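Local coordinates for protein beta-glycosidase (Bacteroides caccae, PDB 6T2R) that probably hydrolyses internal beta-linkages of glycans as a family 16 glycoside hydrolase, consistent with an endo-acting O-glycanase that starts mucin breakdown in the human gut, at residues Asp35-Ala40 with Ser45-Ile50; Tyr136-Gly141 with Tyr164-Gly169; Phe209-Ile214 with Glu219-Phe224. One frame throughout, in Å; residues are numbered along the deposited sequence.

From the N terminus, strand 29-35 runs into residues 35-40, which meet 45-50 in contact 1. That contact closes the short loop to strand 48-49. The chain then runs through much of the beta-sandwich before contact 2. There loop 136-141 meets helix 163-167, with strands 143-145, 147-148 and 155-161 between them. Contact 3 closes the loop that follows strand 206-212, bringing residues 219-224 back onto 209-214. The three follow in series, and none nests or crosses. Contacts 2 and 3 touch on one side of the chain's centre: Tyr164 packs on Ile214, Gln221 and Gly220, and Met140 on Pro223. Contact 1 lies on the opposite side, its centre about 30 Å from that of contact 2.

Contact 1. Residues Asp35-Ala40 with Ser45-Ile50; sequences DNFDGA and SVWSRI
Trp47 donates its indole N-H to Asp35, and this is the polar bond between residues 35-40 and 45-50. Trp47 NE1 lies 2.9 Å from Asp35 OD2, in a fairly straight bond. The oxygen sits exactly in the plane of the indole, at its edge. The indole is less well aligned with the carboxylate: it meets OD2 on the anti side and about 31° out of the carboxylate plane. With chi1 at -166°, CG of Asp35 is anti to the backbone N, which swings the carboxylate across to the indole edge. The other oxygen serves the local backbone. Phe37 N donates to Asp35 OD1 over 2.9 Å, which makes an Asx turn. Each carboxylate oxygen thus has an N-H partner, and the two bonds together limit rotation of the group.

This turn lies where the chain leaves strand 29-35 of the family 16 beta-sandwich, often described as a jelly roll. A short loop leads from there to strand 48-49. Asp35 still pairs through its backbone with Val258 of strand 251-263.

The remaining contact is aromatic. The Phe37 ring meets the indole obliquely, its plane 39° from that of the five-membered ring. Phe37 CE1 is 3.7 Å from Trp47 NE1, beside the polar bond. Phe37 CZ lies 4.1 Å from Trp47 CZ2. Val46 CG1 packs over one face of the indole, near its rim. The indole also touches Leu97 of strand 92-98 and Leu230 and Ile232 of strand 228-233, while Val258 is shared with Phe37.

Contact 2. Residues Tyr136-Gly141 with Tyr164-Gly169; sequences YSWPMG and YTYTLG
The backbones of Pro139 and Tyr166 come closest, with CA atoms 7.1 Å apart, and the peptide bond before Pro139 is cis. Residues 136-141 lie in the loop between strands 125-130 and 143-145 of the beta-sandwich. Strand 143-145 opens the ExDxxE signature of family 16. Residues 164-169 hold most of the short, weakly bonded helix 163-167 and the turn after it.

Trp138 and Tyr166 make a T-shaped, edge-to-face pair. The edge of the indole six-membered ring points at the Tyr166 face, with centroids 5.0 Å apart and planes at 60°. Trp138 CH2 stands over the centre of the Tyr166 ring, and Trp138 CZ3 is 3.9 Å from Tyr166 CE2. In Tyr166, CG is anti to the backbone N (chi1 -176°), which carries the ring out to meet that edge. The indole is also held within its own loop, for Pro139 CB lies over the centre of one of its faces. Its NE1 donates to Glu143, the first acid of the signature.

Pro139 adds apolar packing beside the aromatic pair. Pro139 CG is 3.9 Å from Tyr166 CD2, and the same CG lies 3.5 Å from Thr167 OG1.

Contact 3. Residues Phe209-Ile214 with Glu219-Phe224; sequences FVYPRI and EGQFPF
Gln221 bonds twice to the backbone where strand 206-212 ends, at Pro212 and at Ile214 just after it. Gln221 NE2 donates to Pro212 O over 2.8 Å, nearly straight at 165° and in the carbonyl plane. Gln221 OE1 accepts from Ile214 N at 3.1 Å, with the donor well above the amide carbonyl plane. A bend at chi2 (-87°) turns the amide to the strand. Gln221 NE2 also gives a weak bond to Tyr211 OH, 3.3 Å away. Water 3 bridges Gln221 OE1 and Ile214 O, and water 1 joins Tyr211 OH to Gln221 O.

Phe222 comes next. Arg213 CB lies over one face in a CH-pi contact, 4.0 Å from the ring centroid, and Phe224 CD2 lies over the opposite face. Phe222 CD2 sits over the guanidinium face, 3.2 Å from Arg213 NH2, while Arg213 NE bonds to Pro196 O. Water 2 links that NH2 to Phe222 O.

Phe224 CE2 packs 3.9 Å from Tyr211 CD2.

The loop before strand 228-233 folds back on strand 206-212. Tyr164 of helix 163-167 touches Tyr211, Ile214 and Gln221, Val160 of strand 155-161 touches Tyr211 and Phe224, and Leu199 of strand 198-203 touches Phe222 and Phe224.

Contact 1. Residues Asp35-Ala40 with Ser45-Ile50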
ATOM      1  N   ASP A  35       5.572  10.485  -8.311  1.00 29.97           N
ATOM      2  CA  ASP A  35       6.085   9.616  -9.386  1.00 31.58           C
ATOM      3  C   ASP A  35       4.945   9.358 -10.381  1.00 32.22           C
ATOM      4  O   ASP A  35       3.927   8.788  -9.957  1.00 30.95           O
ATOM      5  CB  ASP A  35       6.665   8.351  -8.774  1.00 29.72           C
ATOM      6  CG  ASP A  35       7.497   7.582  -9.772  1.00 30.13           C
ATOM      7  OD1 ASP A  35       7.295   7.841 -10.965  1.00 29.11           O
ATOM      8  OD2 ASP A  35       8.338   6.736  -9.332  1.00 28.99           O
ATOM      9  N   ASN A  36       5.125   9.747 -11.654  1.00 34.36           N
ATOM     10  CA  ASN A  36       4.145   9.525 -12.752  1.00 32.94           C
ATOM     11  C   ASN A  36       4.516   8.320 -13.607  1.00 33.99           C
ATOM     12  O   ASN A  36       3.846   8.130 -14.654  1.00 32.72           O
ATOM     13  CB  ASN A  36       3.996  10.745 -13.652  1.00 36.13           C
ATOM     14  CG  ASN A  36       3.136  11.772 -12.962  1.00 37.09           C
ATOM     15  OD1 ASN A  36       1.994  11.490 -12.601  1.00 36.06           O
ATOM     16  ND2 ASN A  36       3.711  12.932 -12.717  1.00 34.02           N
ATOM     17  N   PHE A  37       5.518   7.540 -13.183  1.00 33.86           N
ATOM     18  CA  PHE A  37       5.967   6.308 -13.893  1.00 38.06           C
ATOM     19  C   PHE A  37       6.254   6.625 -15.380  1.00 38.79           C
ATOM     20  O   PHE A  37       5.736   5.964 -16.279  1.00 38.14           O
ATOM     21  CB  PHE A  37       4.915   5.219 -13.666  1.00 35.65           C
ATOM     22  CG  PHE A  37       4.764   4.869 -12.208  1.00 37.03           C
ATOM     23  CD1 PHE A  37       5.837   4.390 -11.484  1.00 34.90           C
ATOM     24  CD2 PHE A  37       3.562   5.072 -11.551  1.00 38.33           C
ATOM     25  CE1 PHE A  37       5.711   4.119 -10.129  1.00 39.83           C
ATOM     26  CE2 PHE A  37       3.432   4.783 -10.204  1.00 39.30           C
ATOM     27  CZ  PHE A  37       4.510   4.313  -9.489  1.00 36.59           C
ATOM     28  N   ASP A  38       7.079   7.636 -15.614  1.00 41.14           N
ATOM     29  CA  ASP A  38       7.383   8.158 -16.967  1.00 48.88           C
ATOM     30  C   ASP A  38       8.409   7.303 -17.713  1.00 52.10           C
ATOM     31  O   ASP A  38       8.288   7.240 -18.939  1.00 62.38           O
ATOM     32  CB  ASP A  38       7.973   9.552 -16.874  1.00 45.33           C
ATOM     33  CG  ASP A  38       6.934  10.563 -16.494  1.00 40.94           C
ATOM     34  OD1 ASP A  38       5.733  10.338 -16.809  1.00 40.29           O
ATOM     35  OD2 ASP A  38       7.340  11.547 -15.885  1.00 44.02           O
ATOM     36  N   GLY A  39       9.388   6.715 -17.021  1.00 49.15           N
ATOM     37  CA  GLY A  39      10.566   6.089 -17.669  1.00 52.55           C
ATOM     38  C   GLY A  39      10.314   4.747 -18.374  1.00 43.98           C
ATOM     39  O   GLY A  39       9.204   4.200 -18.360  1.00 41.56           O
ATOM     40  N   ALA A  40      11.383   4.203 -18.939  1.00 41.76           N
ATOM     41  CA  ALA A  40      11.489   2.813 -19.420  1.00 39.94           C
ATOM     42  C   ALA A  40      11.298   1.835 -18.253  1.00 39.02           C
ATOM     43  O   ALA A  40      10.925   0.682 -18.502  1.00 36.94           O
ATOM     44  CB  ALA A  40      12.834   2.651 -20.081  1.00 39.88           C
ATOM     45  N   SER A  45      16.269   4.901  -7.966  1.00 30.74           N
ATOM     46  CA  SER A  45      16.597   5.691  -6.763  1.00 30.92           C
ATOM     47  C   SER A  45      15.391   5.718  -5.818  1.00 33.80           C
ATOM     48  O   SER A  45      15.524   6.219  -4.710  1.00 36.39           O
ATOM     49  CB  SER A  45      17.009   7.065  -7.126  1.00 30.42           C
ATOM     50  OG  SER A  45      15.872   7.827  -7.487  1.00 37.83           O
ATOM     51  N   VAL A  46      14.247   5.192  -6.219  1.00 33.10           N
ATOM     52  CA  VAL A  46      13.035   5.250  -5.363  1.00 31.71           C
ATOM     53  C   VAL A  46      12.548   3.839  -5.081  1.00 30.01           C
ATOM     54  O   VAL A  46      12.204   3.593  -3.926  1.00 27.17           O
ATOM     55  CB  VAL A  46      11.934   6.098  -6.023  1.00 34.62           C
ATOM     56  CG1 VAL A  46      10.603   5.896  -5.329  1.00 34.78           C
ATOM     57  CG2 VAL A  46      12.318   7.570  -6.037  1.00 34.98           C
ATOM     58  N   TRP A  47      12.473   3.006  -6.122  1.00 27.83           N
ATOM     59  CA  TRP A  47      11.804   1.682  -6.127  1.00 26.71           C
ATOM     60  C   TRP A  47      12.823   0.542  -6.256  1.00 29.10           C
ATOM     61  O   TRP A  47      13.879   0.726  -6.901  1.00 28.66           O
ATOM     62  CB  TRP A  47      10.802   1.592  -7.266  1.00 28.01           C
ATOM     63  CG  TRP A  47       9.725   2.622  -7.208  1.00 29.68           C
ATOM     64  CD1 TRP A  47       9.604   3.735  -7.985  1.00 31.50           C
ATOM     65  CD2 TRP A  47       8.594   2.623  -6.334  1.00 30.73           C
ATOM     66  NE1 TRP A  47       8.476   4.434  -7.644  1.00 32.24           N
ATOM     67  CE2 TRP A  47       7.828   3.769  -6.647  1.00 32.10           C
ATOM     68  CE3 TRP A  47       8.151   1.778  -5.315  1.00 30.57           C
ATOM     69  CZ2 TRP A  47       6.629   4.071  -6.002  1.00 30.95           C
ATOM     70  CZ3 TRP A  47       6.976   2.086  -4.674  1.00 29.86           C
ATOM     71  CH2 TRP A  47       6.236   3.224  -4.997  1.00 28.70           C
ATOM     72  N   SER A  48      12.492  -0.587  -5.648  1.00 25.96           N
ATOM     73  CA  SER A  48      13.130  -1.907  -5.841  1.00 26.51           C
ATOM     74  C   SER A  48      12.005  -2.927  -5.946  1.00 27.76           C
ATOM     75  O   SER A  48      10.885  -2.696  -5.346  1.00 26.41           O
ATOM     76  CB  SER A  48      14.071  -2.234  -4.694  1.00 27.63           C
ATOM     77  OG  SER A  48      15.047  -1.224  -4.502  1.00 25.11           O
ATOM     78  N   ARG A  49      12.256  -4.001  -6.682  1.00 25.08           N
ATOM     79  CA  ARG A  49      11.339  -5.162  -6.746  1.00 28.12           C
ATOM     80  C   ARG A  49      11.307  -5.832  -5.382  1.00 28.88           C
ATOM     81  O   ARG A  49      12.352  -5.843  -4.674  1.00 28.44           O
ATOM     82  CB  ARG A  49      11.738  -6.150  -7.847  1.00 27.49           C
ATOM     83  CG  ARG A  49      11.611  -5.571  -9.247  1.00 29.77           C
ATOM     84  CD  ARG A  49      11.789  -6.622 -10.339  1.00 31.29           C
ATOM     85  NE  ARG A  49      11.565  -5.995 -11.631  1.00 33.95           N
ATOM     86  CZ  ARG A  49      11.813  -6.542 -12.820  1.00 31.94           C
ATOM     87  NH1 ARG A  49      12.255  -7.776 -12.934  1.00 28.22           N
ATOM     88  NH2 ARG A  49      11.561  -5.854 -13.903  1.00 34.03           N
ATOM     89  N   ILE A  50      10.145  -6.364  -5.018  1.00 26.09           N
ATOM     90  CA  ILE A  50       9.984  -6.983  -3.682  1.00 26.45           C
ATOM     91  C   ILE A  50      10.461  -8.426  -3.783  1.00 29.44           C
ATOM     92  O   ILE A  50       9.948  -9.203  -4.579  1.00 29.37           O
ATOM     93  CB  ILE A  50       8.530  -6.895  -3.180  1.00 26.54           C
ATOM     94  CG1 ILE A  50       8.047  -5.450  -2.975  1.00 28.75           C
ATOM     95  CG2 ILE A  50       8.369  -7.729  -1.924  1.00 26.33           C
ATOM     96  CD1 ILE A  50       6.554  -5.334  -2.765  1.00 27.36           C
TER

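Contact 2. Residues Tyr136-Gly141 with Tyr164-Gly169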
ATOM      1  N   TYR A 136      12.188  -1.091  14.316  1.00 24.01           N
ATOM      2  CA  TYR A 136      10.778  -1.442  14.568  1.00 26.03           C
ATOM      3  C   TYR A 136      10.567  -2.886  14.122  1.00 24.02           C
ATOM      4  O   TYR A 136      11.224  -3.375  13.149  1.00 28.16           O
ATOM      5  CB  TYR A 136       9.804  -0.435  13.925  1.00 25.61           C
ATOM      6  CG  TYR A 136       9.899   0.948  14.495  1.00 24.47           C
ATOM      7  CD1 TYR A 136       9.348   1.246  15.744  1.00 26.13           C
ATOM      8  CD2 TYR A 136      10.623   1.929  13.838  1.00 24.11           C
ATOM      9  CE1 TYR A 136       9.494   2.492  16.310  1.00 24.28           C
ATOM     10  CE2 TYR A 136      10.764   3.192  14.378  1.00 22.80           C
ATOM     11  CZ  TYR A 136      10.201   3.464  15.613  1.00 25.48           C
ATOM     12  OH  TYR A 136      10.337   4.711  16.138  1.00 26.39           O
ATOM     13  N   SER A 137       9.714  -3.553  14.883  1.00 24.73           N
ATOM     14  CA  SER A 137       9.205  -4.926  14.635  1.00 24.90           C
ATOM     15  C   SER A 137       7.804  -4.846  13.996  1.00 25.44           C
ATOM     16  O   SER A 137       7.246  -3.754  13.928  1.00 22.11           O
ATOM     17  CB  SER A 137       9.141  -5.692  15.938  1.00 27.52           C
ATOM     18  OG  SER A 137       8.274  -5.026  16.871  1.00 24.57           O
ATOM     19  N   TRP A 138       7.283  -5.976  13.513  1.00 24.00           N
ATOM     20  CA  TRP A 138       5.866  -6.123  13.117  1.00 26.44           C
ATOM     21  C   TRP A 138       5.217  -7.010  14.164  1.00 26.79           C
ATOM     22  O   TRP A 138       5.729  -8.065  14.474  1.00 30.66           O
ATOM     23  CB  TRP A 138       5.754  -6.683  11.682  1.00 25.61           C
ATOM     24  CG  TRP A 138       4.350  -6.647  11.193  1.00 24.23           C
ATOM     25  CD1 TRP A 138       3.762  -5.671  10.438  1.00 26.33           C
ATOM     26  CD2 TRP A 138       3.301  -7.566  11.546  1.00 27.19           C
ATOM     27  NE1 TRP A 138       2.426  -5.936  10.262  1.00 25.36           N
ATOM     28  CE2 TRP A 138       2.119  -7.110  10.905  1.00 26.74           C
ATOM     29  CE3 TRP A 138       3.250  -8.745  12.300  1.00 28.91           C
ATOM     30  CZ2 TRP A 138       0.898  -7.776  11.024  1.00 25.06           C
ATOM     31  CZ3 TRP A 138       2.046  -9.420  12.383  1.00 29.83           C
ATOM     32  CH2 TRP A 138       0.896  -8.944  11.742  1.00 25.94           C
ATOM     33  N   PRO A 139       4.068  -6.650  14.754  1.00 28.52           N
ATOM     34  CA  PRO A 139       3.294  -5.492  14.353  1.00 26.45           C
ATOM     35  C   PRO A 139       3.476  -4.257  15.241  1.00 25.46           C
ATOM     36  O   PRO A 139       2.783  -3.290  15.024  1.00 23.62           O
ATOM     37  CB  PRO A 139       1.881  -6.072  14.548  1.00 26.84           C
ATOM     38  CG  PRO A 139       1.994  -6.886  15.812  1.00 28.97           C
ATOM     39  CD  PRO A 139       3.391  -7.446  15.795  1.00 31.30           C
ATOM     40  N   MET A 140       4.374  -4.312  16.211  1.00 25.76           N
ATOM     41  CA  MET A 140       4.535  -3.216  17.209  1.00 27.06           C
ATOM     42  C   MET A 140       4.858  -1.894  16.474  1.00 23.97           C
ATOM     43  O   MET A 140       4.397  -0.800  16.919  1.00 25.05           O
ATOM     44  CB  MET A 140       5.587  -3.580  18.265  1.00 27.08           C
ATOM     45  CG  MET A 140       5.921  -2.441  19.251  1.00 29.49           C
ATOM     46  SD  MET A 140       4.710  -2.459  20.568  1.00 35.56           S
ATOM     47  CE  MET A 140       5.365  -3.825  21.528  1.00 28.75           C
ATOM     48  N   GLY A 141       5.554  -1.948  15.350  1.00 22.52           N
ATOM     49  CA  GLY A 141       5.943  -0.732  14.607  1.00 22.89           C
ATOM     50  C   GLY A 141       4.784  -0.182  13.833  1.00 23.71           C
ATOM     51  O   GLY A 141       4.860   0.993  13.359  1.00 22.98           O
ATOM     52  N   TYR A 164      -1.517  -3.364  19.421  1.00 26.45           N
ATOM     53  CA  TYR A 164      -2.820  -3.182  20.094  1.00 28.41           C
ATOM     54  C   TYR A 164      -3.880  -3.985  19.342  1.00 27.89           C
ATOM     55  O   TYR A 164      -4.607  -4.701  20.006  1.00 25.38           O
ATOM     56  CB  TYR A 164      -3.105  -1.681  20.176  1.00 31.31           C
ATOM     57  CG  TYR A 164      -4.376  -1.265  20.871  1.00 33.79           C
ATOM     58  CD1 TYR A 164      -5.543  -1.092  20.145  1.00 35.87           C
ATOM     59  CD2 TYR A 164      -4.389  -0.942  22.223  1.00 33.97           C
ATOM     60  CE1 TYR A 164      -6.700  -0.628  20.743  1.00 34.36           C
ATOM     61  CE2 TYR A 164      -5.546  -0.494  22.841  1.00 37.88           C
ATOM     62  CZ  TYR A 164      -6.710  -0.352  22.099  1.00 35.84           C
ATOM     63  OH  TYR A 164      -7.849   0.139  22.661  1.00 33.24           O
ATOM     64  N   THR A 165      -3.948  -3.873  18.009  1.00 28.11           N
ATOM     65  CA  THR A 165      -4.992  -4.531  17.212  1.00 28.39           C
ATOM     66  C   THR A 165      -4.711  -6.021  17.132  1.00 28.51           C
ATOM     67  O   THR A 165      -5.666  -6.785  17.181  1.00 31.27           O
ATOM     68  CB  THR A 165      -5.100  -3.967  15.796  1.00 30.12           C
ATOM     69  OG1 THR A 165      -3.920  -4.327  15.072  1.00 27.60           O
ATOM     70  CG2 THR A 165      -5.366  -2.476  15.794  1.00 28.26           C
ATOM     71  N   TYR A 166      -3.463  -6.400  16.910  1.00 26.68           N
ATOM     72  CA  TYR A 166      -3.076  -7.789  16.572  1.00 26.65           C
ATOM     73  C   TYR A 166      -2.614  -8.533  17.838  1.00 26.90           C
ATOM     74  O   TYR A 166      -3.241  -9.505  18.229  1.00 27.26           O
ATOM     75  CB  TYR A 166      -2.009  -7.799  15.477  1.00 29.04           C
ATOM     76  CG  TYR A 166      -1.628  -9.177  15.009  1.00 30.05           C
ATOM     77  CD1 TYR A 166      -2.348  -9.842  14.025  1.00 32.73           C
ATOM     78  CD2 TYR A 166      -0.516  -9.815  15.546  1.00 31.47           C
ATOM     79  CE1 TYR A 166      -1.970 -11.109  13.596  1.00 31.59           C
ATOM     80  CE2 TYR A 166      -0.135 -11.079  15.136  1.00 30.22           C
ATOM     81  CZ  TYR A 166      -0.873 -11.728  14.165  1.00 33.42           C
ATOM     82  OH  TYR A 166      -0.454 -12.952  13.758  1.00 39.27           O
ATOM     83  N   THR A 167      -1.521  -8.141  18.470  1.00 25.34           N
ATOM     84  CA  THR A 167      -1.004  -8.887  19.649  1.00 28.12           C
ATOM     85  C   THR A 167      -2.003  -8.844  20.828  1.00 30.00           C
ATOM     86  O   THR A 167      -2.251  -9.910  21.415  1.00 26.88           O
ATOM     87  CB  THR A 167       0.401  -8.422  20.030  1.00 25.82           C
ATOM     88  OG1 THR A 167       1.201  -8.381  18.848  1.00 26.07           O
ATOM     89  CG2 THR A 167       1.033  -9.348  21.040  1.00 23.61           C
ATOM     90  N   LEU A 168      -2.578  -7.692  21.181  1.00 26.94           N
ATOM     91  CA  LEU A 168      -3.550  -7.619  22.303  1.00 26.39           C
ATOM     92  C   LEU A 168      -4.973  -7.960  21.853  1.00 29.19           C
ATOM     93  O   LEU A 168      -5.821  -8.155  22.733  1.00 29.61           O
ATOM     94  CB  LEU A 168      -3.516  -6.226  22.896  1.00 28.36           C
ATOM     95  CG  LEU A 168      -2.138  -5.781  23.373  1.00 31.63           C
ATOM     96  CD1 LEU A 168      -2.219  -4.408  24.038  1.00 29.77           C
ATOM     97  CD2 LEU A 168      -1.559  -6.814  24.338  1.00 31.99           C
ATOM     98  N   GLY A 169      -5.244  -7.991  20.548  1.00 27.26           N
ATOM     99  CA  GLY A 169      -6.548  -8.436  20.029  1.00 29.66           C
ATOM    100  C   GLY A 169      -7.608  -7.339  20.057  1.00 30.09           C
ATOM    101  O   GLY A 169      -8.745  -7.633  19.786  1.00 31.68           O
TER

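Contact 3. Residues Phe209-Ile214 with Glu219-Phe224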
ATOM      1  N   PHE A 209     -12.815   6.218   6.818  1.00 25.48           N
ATOM      2  CA  PHE A 209     -12.868   6.130   8.287  1.00 27.00           C
ATOM      3  C   PHE A 209     -11.629   6.789   8.850  1.00 27.04           C
ATOM      4  O   PHE A 209     -10.697   7.086   8.048  1.00 27.69           O
ATOM      5  CB  PHE A 209     -13.010   4.690   8.772  1.00 24.62           C
ATOM      6  CG  PHE A 209     -11.729   3.911   8.905  1.00 24.16           C
ATOM      7  CD1 PHE A 209     -11.093   3.400   7.787  1.00 23.60           C
ATOM      8  CD2 PHE A 209     -11.235   3.577  10.153  1.00 25.74           C
ATOM      9  CE1 PHE A 209      -9.959   2.622   7.925  1.00 25.68           C
ATOM     10  CE2 PHE A 209     -10.088   2.799  10.292  1.00 26.48           C
ATOM     11  CZ  PHE A 209      -9.449   2.325   9.174  1.00 27.43           C
ATOM     12  N   VAL A 210     -11.690   7.036  10.165  1.00 25.29           N
ATOM     13  CA  VAL A 210     -10.631   7.693  10.973  1.00 26.18           C
ATOM     14  C   VAL A 210     -10.108   6.613  11.926  1.00 24.51           C
ATOM     15  O   VAL A 210     -10.913   5.938  12.530  1.00 24.37           O
ATOM     16  CB  VAL A 210     -11.168   8.938  11.722  1.00 25.61           C
ATOM     17  CG1 VAL A 210     -10.111   9.599  12.604  1.00 24.35           C
ATOM     18  CG2 VAL A 210     -11.764   9.972  10.783  1.00 25.78           C
ATOM     19  N   TYR A 211      -8.803   6.424  12.027  1.00 23.98           N
ATOM     20  CA  TYR A 211      -8.226   5.637  13.134  1.00 24.42           C
ATOM     21  C   TYR A 211      -7.652   6.622  14.137  1.00 23.95           C
ATOM     22  O   TYR A 211      -6.664   7.281  13.828  1.00 24.84           O
ATOM     23  CB  TYR A 211      -7.172   4.624  12.697  1.00 24.58           C
ATOM     24  CG  TYR A 211      -6.889   3.648  13.807  1.00 22.83           C
ATOM     25  CD1 TYR A 211      -7.805   2.652  14.102  1.00 22.63           C
ATOM     26  CD2 TYR A 211      -5.782   3.788  14.624  1.00 22.69           C
ATOM     27  CE1 TYR A 211      -7.579   1.763  15.142  1.00 23.75           C
ATOM     28  CE2 TYR A 211      -5.547   2.925  15.684  1.00 23.43           C
ATOM     29  CZ  TYR A 211      -6.449   1.895  15.941  1.00 24.13           C
ATOM     30  OH  TYR A 211      -6.256   1.007  16.971  1.00 20.30           O
ATOM     31  N   PRO A 212      -8.280   6.750  15.327  1.00 23.62           N
ATOM     32  CA  PRO A 212      -7.839   7.681  16.355  1.00 21.64           C
ATOM     33  C   PRO A 212      -6.744   7.127  17.276  1.00 23.84           C
ATOM     34  O   PRO A 212      -6.747   5.947  17.564  1.00 23.45           O
ATOM     35  CB  PRO A 212      -9.131   7.937  17.140  1.00 21.13           C
ATOM     36  CG  PRO A 212      -9.845   6.602  17.101  1.00 22.67           C
ATOM     37  CD  PRO A 212      -9.512   6.024  15.733  1.00 23.02           C
ATOM     38  N   ARG A 213      -5.859   8.032  17.725  1.00 25.18           N
ATOM     39  CA  ARG A 213      -5.025   7.868  18.929  1.00 24.79           C
ATOM     40  C   ARG A 213      -5.907   8.115  20.150  1.00 27.52           C
ATOM     41  O   ARG A 213      -6.321   9.297  20.374  1.00 26.20           O
ATOM     42  CB  ARG A 213      -3.832   8.824  18.929  1.00 26.25           C
ATOM     43  CG  ARG A 213      -2.861   8.563  20.081  1.00 27.33           C
ATOM     44  CD  ARG A 213      -1.810   9.635  20.297  1.00 32.16           C
ATOM     45  NE  ARG A 213      -0.884   9.860  19.184  1.00 37.78           N
ATOM     46  CZ  ARG A 213       0.303   9.226  18.942  1.00 46.83           C
ATOM     47  NH1 ARG A 213       0.760   8.249  19.727  1.00 43.06           N
ATOM     48  NH2 ARG A 213       1.030   9.571  17.871  1.00 46.01           N
ATOM     49  N   ILE A 214      -6.144   7.068  20.942  1.00 26.85           N
ATOM     50  CA  ILE A 214      -7.034   7.146  22.129  1.00 27.83           C
ATOM     51  C   ILE A 214      -6.191   7.133  23.415  1.00 28.62           C
ATOM     52  O   ILE A 214      -5.067   6.635  23.428  1.00 30.40           O
ATOM     53  CB  ILE A 214      -8.113   6.045  22.095  1.00 29.00           C
ATOM     54  CG1 ILE A 214      -7.536   4.629  22.173  1.00 30.69           C
ATOM     55  CG2 ILE A 214      -8.982   6.232  20.866  1.00 32.30           C
ATOM     56  CD1 ILE A 214      -8.509   3.571  22.672  1.00 32.69           C
ATOM     57  N   GLU A 219      -0.272   0.053  25.579  1.00 47.01           N
ATOM     58  CA  GLU A 219       0.741   0.662  24.699  1.00 45.99           C
ATOM     59  C   GLU A 219       0.578   0.166  23.260  1.00 38.55           C
ATOM     60  O   GLU A 219      -0.125  -0.840  23.028  1.00 34.38           O
ATOM     61  CB  GLU A 219       2.120   0.206  25.147  1.00 46.46           C
ATOM     62  CG  GLU A 219       2.208  -0.045  26.629  1.00 53.67           C
ATOM     63  CD  GLU A 219       3.594  -0.517  27.008  1.00 47.25           C
ATOM     64  OE1 GLU A 219       4.415   0.333  27.354  1.00 46.16           O
ATOM     65  OE2 GLU A 219       3.838  -1.726  26.905  1.00 49.44           O
ATOM     66  N   GLY A 220       1.327   0.786  22.360  1.00 35.88           N
ATOM     67  CA  GLY A 220       1.359   0.422  20.937  1.00 33.71           C
ATOM     68  C   GLY A 220       0.065   0.746  20.203  1.00 28.83           C
ATOM     69  O   GLY A 220      -0.100   0.256  19.082  1.00 29.59           O
ATOM     70  N   GLN A 221      -0.818   1.571  20.760  1.00 26.92           N
ATOM     71  CA  GLN A 221      -2.130   1.805  20.104  1.00 26.23           C
ATOM     72  C   GLN A 221      -1.946   2.744  18.900  1.00 24.24           C
ATOM     73  O   GLN A 221      -2.806   2.693  18.020  1.00 23.38           O
ATOM     74  CB  GLN A 221      -3.186   2.286  21.111  1.00 24.67           C
ATOM     75  CG  GLN A 221      -4.571   2.337  20.503  1.00 24.42           C
ATOM     76  CD  GLN A 221      -4.830   3.665  19.807  1.00 25.19           C
ATOM     77  OE1 GLN A 221      -4.237   4.688  20.163  1.00 24.40           O
ATOM     78  NE2 GLN A 221      -5.710   3.656  18.811  1.00 23.47           N
ATOM     79  N   PHE A 222      -0.932   3.605  18.892  1.00 23.21           N
ATOM     80  CA  PHE A 222      -0.725   4.584  17.793  1.00 23.34           C
ATOM     81  C   PHE A 222       0.756   4.785  17.508  1.00 23.71           C
ATOM     82  O   PHE A 222       1.317   5.818  17.819  1.00 23.62           O
ATOM     83  CB  PHE A 222      -1.399   5.919  18.042  1.00 23.50           C
ATOM     84  CG  PHE A 222      -1.774   6.668  16.780  1.00 24.82           C
ATOM     85  CD1 PHE A 222      -2.991   6.426  16.129  1.00 27.21           C
ATOM     86  CD2 PHE A 222      -0.927   7.603  16.236  1.00 23.22           C
ATOM     87  CE1 PHE A 222      -3.374   7.144  15.008  1.00 22.71           C
ATOM     88  CE2 PHE A 222      -1.307   8.308  15.098  1.00 26.38           C
ATOM     89  CZ  PHE A 222      -2.517   8.078  14.483  1.00 26.16           C
ATOM     90  N   PRO A 223       1.410   3.809  16.838  1.00 24.76           N
ATOM     91  CA  PRO A 223       2.838   3.877  16.531  1.00 23.72           C
ATOM     92  C   PRO A 223       3.168   4.549  15.179  1.00 24.89           C
ATOM     93  O   PRO A 223       4.343   4.622  14.784  1.00 24.92           O
ATOM     94  CB  PRO A 223       3.161   2.374  16.479  1.00 23.04           C
ATOM     95  CG  PRO A 223       1.950   1.739  15.820  1.00 22.14           C
ATOM     96  CD  PRO A 223       0.799   2.556  16.365  1.00 24.28           C
ATOM     97  N   PHE A 224       2.147   5.074  14.500  1.00 22.22           N
ATOM     98  CA  PHE A 224       2.217   5.376  13.049  1.00 24.00           C
ATOM     99  C   PHE A 224       3.025   6.663  12.741  1.00 25.42           C
ATOM    100  O   PHE A 224       3.462   6.781  11.592  1.00 27.92           O
ATOM    101  CB  PHE A 224       0.805   5.429  12.475  1.00 23.02           C
ATOM    102  CG  PHE A 224      -0.062   4.248  12.852  1.00 23.48           C
ATOM    103  CD1 PHE A 224       0.175   2.995  12.309  1.00 22.49           C
ATOM    104  CD2 PHE A 224      -1.129   4.396  13.738  1.00 25.90           C
ATOM    105  CE1 PHE A 224      -0.631   1.912  12.625  1.00 24.39           C
ATOM    106  CE2 PHE A 224      -1.924   3.307  14.075  1.00 24.98           C
ATOM    107  CZ  PHE A 224      -1.663   2.065  13.526  1.00 24.22           C
TER
HETATM  108  O   HOH W   1      -3.588   0.479  16.990  1.00 26.79           O
HETATM  109  O   HOH W   2       3.025   7.404  16.640  1.00 23.71           O
HETATM  110  O   HOH W   3      -2.746   5.581  22.229  1.00 32.54           O